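Local coordinates for chorismate mutase (Burkholderia thailandensis, PDB 6CNZ) that catalyses the rearrangement of chorismate to prephenate, a reaction on the route to phenylalanine and tyrosine, at the interface of chains A and B. Coordinates in Å, arbitrary orientation; residue numbers count along the deposited sequence, not the author numbering. Chains: chain A/B, Chorismate mutase.

The interface of chains A and B. Residues chain A 22, 26, 149, 153, 155; chain B 19, 22-23, 26, 149.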
loop_
_atom_site.group_PDB
_atom_site.type_symbol
_atom_site.label_atom_id
_atom_site.label_comp_id
_atom_site.label_asym_id
_atom_site.label_seq_id
_atom_site.Cartn_x
_atom_site.Cartn_y
_atom_site.Cartn_z
ATOM N N ALA A 22 6.815 -3.895 -1.668
ATOM C CA ALA A 22 5.787 -2.897 -1.375
ATOM C C ALA A 22 4.394 -3.497 -1.460
ATOM O O ALA A 22 3.544 -3.243 -0.595
ATOM C CB ALA A 22 5.911 -1.715 -2.336
ATOM N N GLN A 26 1.652 -4.103 1.418
ATOM C CA GLN A 26 0.318 -3.546 1.257
ATOM C C GLN A 26 -0.750 -4.604 1.519
ATOM O O GLN A 26 -1.735 -4.347 2.221
ATOM C CB GLN A 26 0.190 -2.947 -0.151
ATOM C CG GLN A 26 -1.074 -2.157 -0.412
ATOM C CD GLN A 26 -1.071 -1.423 -1.769
ATOM O OE1 GLN A 26 -0.022 -1.154 -2.354
ATOM N NE2 GLN A 26 -2.257 -1.099 -2.258
ATOM N N TRP A 149 12.528 -1.091 3.090
ATOM C CA TRP A 149 11.106 -0.817 3.244
ATOM C C TRP A 149 10.726 -0.726 4.711
ATOM O O TRP A 149 9.949 0.150 5.100
ATOM C CB TRP A 149 10.294 -1.907 2.544
ATOM C CG TRP A 149 8.837 -1.759 2.703
ATOM C CD1 TRP A 149 8.050 -2.392 3.620
ATOM C CD2 TRP A 149 7.966 -0.927 1.927
ATOM N NE1 TRP A 149 6.748 -2.010 3.460
ATOM C CE2 TRP A 149 6.662 -1.120 2.422
ATOM C CE3 TRP A 149 8.159 -0.044 0.859
ATOM C CZ2 TRP A 149 5.550 -0.457 1.889
ATOM C CZ3 TRP A 149 7.051 0.612 0.322
ATOM C CH2 TRP A 149 5.762 0.396 0.838
ATOM N N THR A 153 8.461 2.391 6.506
ATOM C CA THR A 153 7.087 2.240 6.954
ATOM C C THR A 153 6.967 2.059 8.468
ATOM O O THR A 153 6.022 2.576 9.064
ATOM C CB THR A 153 6.448 1.067 6.205
ATOM O OG1 THR A 153 7.298 -0.080 6.294
ATOM C CG2 THR A 153 6.268 1.433 4.742
ATOM N N TYR A 155 6.211 -0.460 10.644
ATOM C CA TYR A 155 5.139 -1.201 11.280
ATOM C C TYR A 155 5.638 -1.876 12.564
ATOM O O TYR A 155 6.847 -2.008 12.811
ATOM C CB TYR A 155 4.573 -2.253 10.328
ATOM C CG TYR A 155 3.718 -1.704 9.205
ATOM C CD1 TYR A 155 2.400 -1.326 9.436
ATOM C CD2 TYR A 155 4.223 -1.584 7.909
ATOM C CE1 TYR A 155 1.603 -0.851 8.407
ATOM C CE2 TYR A 155 3.440 -1.104 6.877
ATOM C CZ TYR A 155 2.127 -0.737 7.132
ATOM O OH TYR A 155 1.332 -0.266 6.114
ATOM N N ASN B 19 10.089 3.276 -4.391
ATOM C CA ASN B 19 9.402 3.316 -3.107
ATOM C C ASN B 19 8.546 4.574 -2.973
ATOM O O ASN B 19 7.417 4.503 -2.475
ATOM C CB ASN B 19 10.415 3.209 -1.969
ATOM C CG ASN B 19 10.787 1.772 -1.670
ATOM O OD1 ASN B 19 10.029 0.849 -1.976
ATOM N ND2 ASN B 19 11.938 1.574 -1.045
ATOM N N ALA B 22 5.342 3.992 -4.964
ATOM C CA ALA B 22 4.461 3.046 -4.291
ATOM C C ALA B 22 3.731 3.702 -3.126
ATOM O O ALA B 22 2.516 3.523 -2.948
ATOM C CB ALA B 22 5.271 1.842 -3.810
ATOM N N LEU B 23 4.459 4.465 -2.314
ATOM C CA LEU B 23 3.834 5.068 -1.146
ATOM C C LEU B 23 2.878 6.198 -1.540
ATOM O O LEU B 23 1.891 6.448 -0.838
ATOM C CB LEU B 23 4.922 5.553 -0.179
ATOM C CG LEU B 23 5.712 4.479 0.583
ATOM C CD1 LEU B 23 6.881 5.093 1.330
ATOM C CD2 LEU B 23 4.811 3.717 1.565
ATOM N N GLN B 26 -0.232 4.346 -2.547
ATOM C CA GLN B 26 -0.874 3.883 -1.321
ATOM C C GLN B 26 -1.692 4.993 -0.658
ATOM O O GLN B 26 -2.819 4.767 -0.213
ATOM C CB GLN B 26 0.202 3.370 -0.360
ATOM C CG GLN B 26 -0.052 2.026 0.256
ATOM C CD GLN B 26 1.181 1.493 0.998
ATOM O OE1 GLN B 26 2.223 1.235 0.395
ATOM N NE2 GLN B 26 1.057 1.329 2.301
ATOM N N TRP B 149 5.003 0.841 -12.141
ATOM C CA TRP B 149 4.007 0.665 -11.094
ATOM C C TRP B 149 2.604 0.541 -11.679
ATOM O O TRP B 149 1.854 -0.371 -11.316
ATOM C CB TRP B 149 4.096 1.831 -10.101
ATOM C CG TRP B 149 3.088 1.768 -8.996
ATOM C CD1 TRP B 149 1.931 2.493 -8.900
ATOM C CD2 TRP B 149 3.138 0.942 -7.825
ATOM N NE1 TRP B 149 1.253 2.159 -7.745
ATOM C CE2 TRP B 149 1.971 1.210 -7.071
ATOM C CE3 TRP B 149 4.030 -0.010 -7.354
ATOM C CZ2 TRP B 149 1.703 0.577 -5.873
ATOM C CZ3 TRP B 149 3.763 -0.634 -6.155
ATOM C CH2 TRP B 149 2.611 -0.334 -5.426
HETATM O O HOH W 1 2.977 1.309 3.998
HETATM O O HOH W 2 2.207 -0.384 -1.413
#
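Helix 15-29 of chain A packs against its copy in chain B, helix 13-29, while helix 138-153 of chain A and the loop after it flank the B helix. The patch belongs to a two-fold interface of an all-helical chorismate mutase, plausibly its dimer contact. Where the two helices run side by side, nearly parallel, the alanine methyls meet tip to tip, A:Ala22 CB lying 3.9 Å from B:Ala22 CB. Beside them the indole of A:Trp149 reaches over to the B helix; with CG anti to the backbone N (chi1 177°), the benzo ring points outward across the interface. The methyl CD2 of B:Leu23 lies over the rim of this ring, 3.5 Å from A:Trp149 CH2, on the face that A:Thr153 CG2 also covers. The side-chain carbonyl OD1 of B:Asn19 comes up to the rim at CE3, its amide plane turned 56° from the ring. The side-chain carbonyl oxygen OE1 of B:Gln26 sits at the indole edge, in the ring plane. Within chain A the ring is sandwiched off-centre between CA of A:Ala22 on one face and the methyl CG2 of A:Thr153 on the other. The hydroxyl OG1 of A:Thr153 bonds to A:Trp149 O from above the carbonyl plane, which should steady the methyl under the indole. Both glutamine chains run extended beyond CG and slide past each other in opposite directions, their amides stacked 25° apart. Water 2 bridges OE1 of both glutamines, though its contact to B:Gln26 is doubtfully short. A second bridge runs through water 1, which accepts from the amide NE2 of B:Gln26 at 2.6 Å and lies 3.1 Å from the phenol OH of A:Tyr155.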